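Local coordinates for protein tannase (Lactobacillus plantarum, PDB 4JUI) that probably hydrolyses the galloyl ester bonds of tannins and of simple gallate esters, releasing gallic acid, at residues 214-219 and 422-427; 159-164 and 200-205; 300-305 and 328-333. The protein carries 1 engineered substitution. All coordinates share one frame; numbering follows the deposited sequence.

Contact 1: 214-219 and 422-427; sequences DMAYEW and DTSFAI. With EGR (ethyl 3,4,5-trihydroxybenzoate), chain C.
S424 presses its CB against the backbone oxygen of A216 (CB to O 3.5 Å) while its hydroxyl serves its own chain: OG accepts from A426 N at 3.0 Å, closing an ST turn at the approach to the helix that runs on to residue 437. A chi1 of 170° sets OG beside its own carbonyl carbon, on the side of the A426 N-H, which it meets at 157°. I427 N bonds to S424 O, giving the turn a second, backbone link, and Q220 OE1 is a further partner of S424 OG. With an alanine here, A426 N and Q220 OE1 would probably be left without their hydroxyl mate and the turn held mainly by the I427 bond.

The contact joins helix 210-221, the first helix of the long insertion between the neighbouring strands 200-204 and 411-415 of an alpha/beta-hydrolase sheet, to the loop and helix that follow the second of these strands. Its apolar part is small. A216 CB rests on S424 CB (3.8 Å) and on I427 CG1, and F266 of helix 253-272 packs on the same alanine. One turn on, the indole of W219 brings CZ3 to 4.1 Å from A426 CB, while its NE1 is bonded to G289 O.

Y217 lies alongside the extended backbone at T423 and S424 and turns a ring edge to it, CD2 standing 3.7 Å from S424 N and CE2 reaching the CA of T423. The phenol oxygen beyond is held by R421 O and K344 N. This places the helix beside the gallate pocket, where K344 NZ is bonded both to D422 O and to the ligand, and where the ligand hydroxyl O13 donates to D422 OD2 at 2.8 Å.

Contact 2: 159-164 and 200-205; sequences ITNGTA and AVSAYC. Engineered in segment 159-164: A164 (natural residue Ser). With EGR (ethyl 3,4,5-trihydroxybenzoate), chain C.
Strands 159-163 and 200-204 are parallel neighbours in the large mixed sheet, close to the centre of the molecule, paired from I159 beside A200 to T163 beside Y204. Their axes run 4.8 Å apart at an angle of 8°. T160 uses both backbone groups on this side: its N donates to A200 O, a bent bond, and its O accepts from S202 N at 2.9 Å. Farther along, Y204 N meets G162 O nearly head-on, and A164 N closes the ladder on Y204 O at 2.8 Å.

Strand 159-163 ends at a turn consistent with the nucleophile elbow of the alpha/beta-hydrolase fold, a GxSxG sequence in which the serine has been engineered to alanine. A164 has a positive phi of 64° and stands at the N-cap of helix 165-175. Its CB lies 3.1 Å from the ester carbonyl oxygen O05 of the bound ethyl gallate, and H452 touches it too. Just past strand 200-204, C205 sets its SG 4.0 Å from A164 CB and against T163 CG2.

On the sheet face of I159, N161 and Y204 the side chains add a link of their own. S202 OG donates to N161 OD1 at 2.7 Å, approaching from above the amide plane, 42° out of it. With CG turned opposite the backbone N, the N161 side chain carries OD1 over to strand 200-204, while ND2 bonds to D455. The Y204 ring turns its edge to the same oxygen, CE1 lying 3.3 Å from N161 OD1, and its hydroxyl is taken by D457. Helix 458-469 packs over this face through L461, W464 and I465; on the other, S170 OG bonds to T160 OG1.

Contact 3: 300-305 and 328-333; sequences LLISSA and VTDLDL
I302 lies wedged against strand 327-331 and makes the tight part of this contact, three of its carbons reaching three different residues. CG2 rests 3.5 Å from the backbone oxygen of V328, CD1 lies over the main chain of D330 at 3.7 Å from its C, and CG1 packs on L331 CB at the same distance. With CG1 anti to the carbonyl carbon (chi1 -73°), the long branch reaches D330 and L331 while CG2 turns to V328, and the side chains of I302 and L331 run antiparallel beside one another.

One residue earlier in the helix, L301 continues the close packing. Its CB meets L331 CD2, and its CD1 touches L333 CD1 at 3.5 Å, the two leucines set nearly perpendicular; Y336 of helix 333-340 touches both L301 and L331.

Packing is slacker between A305 and V328, where A305 CB and V328 CG1 approach only to 4.2 Å and F321 of the partner strand borders both. The outer side is open to solvent. T329 points away from the helix, and the exposed D330 carboxylate turns back on its own chain, OD1 accepting from L331 N at 2.7 Å on its anti side, 29° out of the carboxylate plane. The exposed D332 N-caps helix 333-340 through A335 N.

The helix segment and strand run at 141° with axes 8.4 Å apart, and the interface is filled by apolar side chains and, under I302, by strand backbone. Away from the ligand pocket, it lays helix 292-310 across one side of the two-stranded antiparallel hairpin 321-324/327-331, whose second strand carries a classic beta bulge, T329 and D330 both facing V322.

Contacts 1 and 2 meet at the ligand rather than at each other: their nearest atoms are about 6 Å apart and their centres about 20 Å, and ethyl gallate bridges them, its trihydroxy ring reaching D422 and its ester group A164. They also follow in series, strand 200-204 of contact 2 leading into helix 210-221 of contact 1. Contact 3 is nested in the chain loop that contact 1 closes and touches it directly, F425 CE2 lying 4.3 Å from L301 CD1, with centres about 18 Å apart. It stays clear of contact 2, the nearest atoms being about 13 Å apart, and is remote from the pocket.

Contact 1: 214-219 and 422-427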
# COMPACT_ATOMS: atom_id res chain seq x y z
N ASP A 214 -7.82 9.32 -11.11
CA ASP A 214 -8.94 10.25 -11.32
C ASP A 214 -9.91 9.70 -12.35
O ASP A 214 -11.13 9.80 -12.19
CB ASP A 214 -8.42 11.62 -11.75
CG ASP A 214 -7.76 12.38 -10.61
OD1 ASP A 214 -8.27 12.27 -9.48
OD2 ASP A 214 -6.76 13.09 -10.84
N MET A 215 -9.37 9.11 -13.41
CA MET A 215 -10.22 8.49 -14.43
C MET A 215 -11.00 7.33 -13.86
O MET A 215 -12.20 7.21 -14.09
CB MET A 215 -9.41 8.00 -15.63
CG MET A 215 -8.84 9.13 -16.45
SD MET A 215 -8.00 8.51 -17.92
CE MET A 215 -6.51 7.87 -17.20
N ALA A 216 -10.31 6.47 -13.10
CA ALA A 216 -10.94 5.29 -12.52
C ALA A 216 -12.04 5.72 -11.56
O ALA A 216 -13.12 5.11 -11.53
CB ALA A 216 -9.93 4.43 -11.81
N TYR A 217 -11.78 6.77 -10.78
CA TYR A 217 -12.71 7.17 -9.74
C TYR A 217 -14.02 7.64 -10.34
O TYR A 217 -15.10 7.35 -9.82
CB TYR A 217 -12.11 8.25 -8.85
CG TYR A 217 -12.71 8.27 -7.47
CD1 TYR A 217 -13.66 9.22 -7.11
CD2 TYR A 217 -12.32 7.33 -6.51
CE1 TYR A 217 -14.21 9.24 -5.84
CE2 TYR A 217 -12.86 7.34 -5.24
CZ TYR A 217 -13.80 8.29 -4.91
OH TYR A 217 -14.35 8.29 -3.65
N GLU A 218 -13.93 8.39 -11.44
CA GLU A 218 -15.12 8.89 -12.10
C GLU A 218 -15.83 7.84 -12.91
O GLU A 218 -17.05 7.89 -13.06
CB GLU A 218 -14.79 10.13 -12.95
CG GLU A 218 -14.24 11.26 -12.09
CD GLU A 218 -15.07 11.48 -10.83
OE1 GLU A 218 -16.31 11.59 -10.93
OE2 GLU A 218 -14.48 11.54 -9.72
N TRP A 219 -15.08 6.89 -13.46
CA TRP A 219 -15.74 5.76 -14.10
C TRP A 219 -16.66 5.07 -13.08
O TRP A 219 -17.78 4.69 -13.40
CB TRP A 219 -14.72 4.77 -14.69
CG TRP A 219 -15.35 3.44 -15.10
CD1 TRP A 219 -15.99 3.17 -16.27
CD2 TRP A 219 -15.39 2.23 -14.33
NE1 TRP A 219 -16.43 1.87 -16.28
CE2 TRP A 219 -16.07 1.27 -15.10
CE3 TRP A 219 -14.91 1.87 -13.07
CZ2 TRP A 219 -16.29 -0.04 -14.65
CZ3 TRP A 219 -15.12 0.58 -12.62
CH2 TRP A 219 -15.81 -0.36 -13.41
N ASP A 422 -11.78 4.94 -1.02
CA ASP A 422 -10.64 5.86 -1.13
C ASP A 422 -10.03 5.89 -2.54
O ASP A 422 -9.44 6.89 -2.97
CB ASP A 422 -9.58 5.52 -0.08
CG ASP A 422 -9.89 6.12 1.28
OD1 ASP A 422 -10.93 5.75 1.87
OD2 ASP A 422 -9.10 6.96 1.76
N THR A 423 -10.18 4.79 -3.26
CA THR A 423 -9.86 4.77 -4.68
C THR A 423 -10.84 3.79 -5.33
O THR A 423 -11.46 2.99 -4.62
CB THR A 423 -8.38 4.35 -4.92
OG1 THR A 423 -8.00 4.67 -6.25
CG2 THR A 423 -8.16 2.86 -4.66
N SER A 424 -11.00 3.86 -6.64
CA SER A 424 -11.91 2.94 -7.34
C SER A 424 -11.49 1.48 -7.20
O SER A 424 -10.30 1.18 -7.15
CB SER A 424 -11.96 3.29 -8.83
OG SER A 424 -12.64 2.27 -9.56
N PHE A 425 -12.45 0.57 -7.18
CA PHE A 425 -12.12 -0.85 -7.16
C PHE A 425 -11.30 -1.24 -8.39
O PHE A 425 -10.54 -2.21 -8.35
CB PHE A 425 -13.39 -1.71 -7.12
CG PHE A 425 -14.25 -1.46 -5.90
CD1 PHE A 425 -13.75 -1.69 -4.63
CD2 PHE A 425 -15.55 -1.01 -6.04
CE1 PHE A 425 -14.53 -1.46 -3.50
CE2 PHE A 425 -16.34 -0.77 -4.92
CZ PHE A 425 -15.83 -1.00 -3.66
N ALA A 426 -11.44 -0.48 -9.47
CA ALA A 426 -10.71 -0.76 -10.70
C ALA A 426 -9.20 -0.72 -10.47
O ALA A 426 -8.45 -1.47 -11.10
CB ALA A 426 -11.12 0.22 -11.83
N ILE A 427 -8.77 0.13 -9.55
CA ILE A 427 -7.34 0.32 -9.30
C ILE A 427 -6.63 -0.95 -8.76
O ILE A 427 -5.68 -1.43 -9.40
CB ILE A 427 -7.05 1.61 -8.48
CG1 ILE A 427 -7.39 2.86 -9.32
CG2 ILE A 427 -5.61 1.63 -7.97
CD1 ILE A 427 -6.43 3.12 -10.49
C01 EGR C . -4.94 8.39 4.79
C02 EGR C . -5.35 6.96 4.58
O03 EGR C . -4.61 6.14 3.72
C04 EGR C . -3.67 6.62 2.80
O05 EGR C . -2.51 6.21 2.76
C06 EGR C . -4.16 7.40 1.65
C07 EGR C . -3.24 8.05 0.84
C08 EGR C . -3.69 8.80 -0.22
O09 EGR C . -2.78 9.46 -1.02
C10 EGR C . -5.05 8.89 -0.48
O11 EGR C . -5.50 9.63 -1.55
C12 EGR C . -5.97 8.22 0.33
O13 EGR C . -7.32 8.30 0.10
C14 EGR C . -5.51 7.48 1.39

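Contact 2: 159-164 and 200-205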
# COMPACT_ATOMS: atom_id res chain seq x y z
N ILE A 159 9.15 -10.30 3.08
CA ILE A 159 7.78 -10.02 2.69
C ILE A 159 7.43 -8.64 3.23
O ILE A 159 7.42 -8.44 4.44
CB ILE A 159 6.82 -11.08 3.27
CG1 ILE A 159 7.20 -12.46 2.77
CG2 ILE A 159 5.37 -10.76 2.90
CD1 ILE A 159 6.87 -13.56 3.72
N THR A 160 7.19 -7.69 2.34
CA THR A 160 6.77 -6.36 2.75
C THR A 160 5.27 -6.36 3.03
O THR A 160 4.52 -7.17 2.49
CB THR A 160 7.08 -5.29 1.68
OG1 THR A 160 6.59 -5.75 0.42
CG2 THR A 160 8.59 -5.05 1.58
N ASN A 161 4.83 -5.44 3.90
CA ASN A 161 3.42 -5.28 4.21
C ASN A 161 3.13 -3.80 4.44
O ASN A 161 3.97 -3.07 4.95
CB ASN A 161 3.03 -6.10 5.44
CG ASN A 161 1.53 -6.06 5.71
OD1 ASN A 161 0.73 -6.18 4.78
ND2 ASN A 161 1.15 -5.85 6.96
N GLY A 162 1.94 -3.35 4.04
CA GLY A 162 1.55 -1.97 4.27
C GLY A 162 0.11 -1.73 3.87
O GLY A 162 -0.48 -2.53 3.15
N THR A 163 -0.45 -0.62 4.36
CA THR A 163 -1.84 -0.25 4.09
C THR A 163 -1.92 1.08 3.35
O THR A 163 -1.23 2.04 3.73
CB THR A 163 -2.62 -0.13 5.42
OG1 THR A 163 -2.67 -1.40 6.07
CG2 THR A 163 -4.05 0.34 5.19
N ALA A 164 -2.75 1.14 2.31
CA ALA A 164 -3.04 2.38 1.59
C ALA A 164 -1.79 2.94 0.89
O ALA A 164 -1.22 2.25 0.04
CB ALA A 164 -3.66 3.39 2.53
N ALA A 200 8.05 -11.67 -1.40
CA ALA A 200 6.60 -11.61 -1.54
C ALA A 200 6.05 -10.27 -1.09
O ALA A 200 6.69 -9.56 -0.31
CB ALA A 200 5.93 -12.76 -0.79
N VAL A 201 4.87 -9.93 -1.59
CA VAL A 201 4.23 -8.67 -1.26
C VAL A 201 2.88 -8.91 -0.60
O VAL A 201 2.07 -9.66 -1.13
CB VAL A 201 3.93 -7.85 -2.54
CG1 VAL A 201 3.05 -6.64 -2.21
CG2 VAL A 201 5.23 -7.41 -3.19
N SER A 202 2.65 -8.27 0.54
CA SER A 202 1.31 -8.09 1.08
C SER A 202 0.92 -6.62 0.97
O SER A 202 1.67 -5.74 1.42
CB SER A 202 1.27 -8.53 2.54
OG SER A 202 0.01 -8.26 3.14
N ALA A 203 -0.23 -6.33 0.37
CA ALA A 203 -0.66 -4.95 0.20
C ALA A 203 -2.14 -4.82 0.46
O ALA A 203 -2.95 -5.49 -0.17
CB ALA A 203 -0.31 -4.43 -1.20
N TYR A 204 -2.49 -3.97 1.43
CA TYR A 204 -3.87 -3.61 1.71
C TYR A 204 -4.19 -2.29 1.05
O TYR A 204 -3.40 -1.33 1.15
CB TYR A 204 -4.07 -3.49 3.22
CG TYR A 204 -3.93 -4.83 3.91
CD1 TYR A 204 -2.71 -5.25 4.44
CD2 TYR A 204 -5.01 -5.70 3.98
CE1 TYR A 204 -2.59 -6.49 5.05
CE2 TYR A 204 -4.89 -6.94 4.59
CZ TYR A 204 -3.69 -7.32 5.11
OH TYR A 204 -3.59 -8.56 5.70
N CYS A 205 -5.33 -2.25 0.37
CA CYS A 205 -5.82 -1.08 -0.38
C CYS A 205 -4.74 -0.15 -0.96
O CYS A 205 -4.72 1.04 -0.66
CB CYS A 205 -6.81 -0.27 0.47
SG CYS A 205 -6.21 0.38 2.05
C01 EGR C . -4.94 8.39 4.79
C02 EGR C . -5.35 6.96 4.58
O03 EGR C . -4.61 6.14 3.72
C04 EGR C . -3.67 6.62 2.80
O05 EGR C . -2.51 6.21 2.76
C06 EGR C . -4.16 7.40 1.65
C07 EGR C . -3.24 8.05 0.84
C08 EGR C . -3.69 8.80 -0.22
O09 EGR C . -2.78 9.46 -1.02
C10 EGR C . -5.05 8.89 -0.48
O11 EGR C . -5.50 9.63 -1.55
C12 EGR C . -5.97 8.22 0.33
O13 EGR C . -7.32 8.30 0.10
C14 EGR C . -5.51 7.48 1.39

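Contact 3: 300-305 and 328-333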
# COMPACT_ATOMS: atom_id res chain seq x y z
N LEU A 300 -16.39 -9.73 -8.69
CA LEU A 300 -15.59 -9.72 -7.48
C LEU A 300 -16.44 -9.30 -6.28
O LEU A 300 -16.26 -9.82 -5.18
CB LEU A 300 -14.37 -8.81 -7.65
CG LEU A 300 -13.27 -9.50 -8.45
CD1 LEU A 300 -12.32 -8.50 -9.10
CD2 LEU A 300 -12.48 -10.45 -7.54
N LEU A 301 -17.38 -8.38 -6.50
CA LEU A 301 -18.25 -7.93 -5.41
C LEU A 301 -19.30 -8.98 -5.08
O LEU A 301 -19.73 -9.11 -3.93
CB LEU A 301 -18.89 -6.57 -5.73
CG LEU A 301 -17.92 -5.38 -5.67
CD1 LEU A 301 -18.54 -4.15 -6.33
CD2 LEU A 301 -17.49 -5.05 -4.25
N ILE A 302 -19.71 -9.74 -6.09
CA ILE A 302 -20.63 -10.85 -5.87
C ILE A 302 -19.94 -11.95 -5.05
O ILE A 302 -20.52 -12.49 -4.12
CB ILE A 302 -21.18 -11.39 -7.19
CG1 ILE A 302 -22.19 -10.39 -7.76
CG2 ILE A 302 -21.83 -12.75 -6.99
CD1 ILE A 302 -22.68 -10.70 -9.16
N SER A 303 -18.69 -12.25 -5.41
CA SER A 303 -17.89 -13.20 -4.65
C SER A 303 -17.71 -12.74 -3.21
O SER A 303 -17.78 -13.56 -2.27
CB SER A 303 -16.51 -13.38 -5.28
OG SER A 303 -15.80 -14.40 -4.60
N SER A 304 -17.49 -11.45 -3.03
CA SER A 304 -17.33 -10.88 -1.70
C SER A 304 -18.60 -11.12 -0.89
O SER A 304 -18.56 -11.63 0.23
CB SER A 304 -17.06 -9.39 -1.82
OG SER A 304 -17.00 -8.77 -0.55
N ALA A 305 -19.73 -10.78 -1.50
CA ALA A 305 -21.04 -10.94 -0.87
C ALA A 305 -21.36 -12.39 -0.56
O ALA A 305 -21.90 -12.69 0.52
CB ALA A 305 -22.12 -10.33 -1.76
N VAL A 328 -25.94 -15.62 -4.11
CA VAL A 328 -25.94 -14.26 -4.61
C VAL A 328 -25.77 -14.39 -6.12
O VAL A 328 -24.68 -14.67 -6.60
CB VAL A 328 -24.78 -13.43 -4.02
CG1 VAL A 328 -24.88 -11.97 -4.43
CG2 VAL A 328 -24.77 -13.56 -2.50
N THR A 329 -26.86 -14.22 -6.86
CA THR A 329 -26.86 -14.51 -8.29
C THR A 329 -26.55 -13.29 -9.18
O THR A 329 -26.19 -13.45 -10.34
CB THR A 329 -28.22 -15.10 -8.73
OG1 THR A 329 -29.27 -14.29 -8.21
CG2 THR A 329 -28.37 -16.54 -8.22
N ASP A 330 -26.69 -12.08 -8.64
CA ASP A 330 -26.44 -10.89 -9.46
C ASP A 330 -26.21 -9.68 -8.58
O ASP A 330 -26.34 -9.76 -7.36
CB ASP A 330 -27.61 -10.63 -10.42
CG ASP A 330 -27.16 -10.01 -11.74
OD1 ASP A 330 -26.06 -9.42 -11.78
OD2 ASP A 330 -27.92 -10.11 -12.73
N LEU A 331 -25.87 -8.56 -9.21
CA LEU A 331 -25.62 -7.33 -8.49
C LEU A 331 -25.90 -6.16 -9.41
O LEU A 331 -25.37 -6.11 -10.53
CB LEU A 331 -24.16 -7.27 -8.04
CG LEU A 331 -23.67 -5.91 -7.53
CD1 LEU A 331 -24.52 -5.44 -6.36
CD2 LEU A 331 -22.20 -5.99 -7.16
N ASP A 332 -26.73 -5.23 -8.94
CA ASP A 332 -26.90 -3.95 -9.61
C ASP A 332 -25.77 -3.07 -9.11
O ASP A 332 -25.87 -2.49 -8.02
CB ASP A 332 -28.26 -3.33 -9.26
CG ASP A 332 -28.52 -2.01 -9.99
OD1 ASP A 332 -27.56 -1.30 -10.36
OD2 ASP A 332 -29.70 -1.67 -10.19
N LEU A 333 -24.71 -2.99 -9.89
CA LEU A 333 -23.50 -2.31 -9.45
C LEU A 333 -23.74 -0.82 -9.19
O LEU A 333 -23.20 -0.26 -8.23
CB LEU A 333 -22.37 -2.53 -10.46
CG LEU A 333 -20.98 -2.02 -10.12
CD1 LEU A 333 -20.50 -2.61 -8.82
CD2 LEU A 333 -20.00 -2.37 -11.24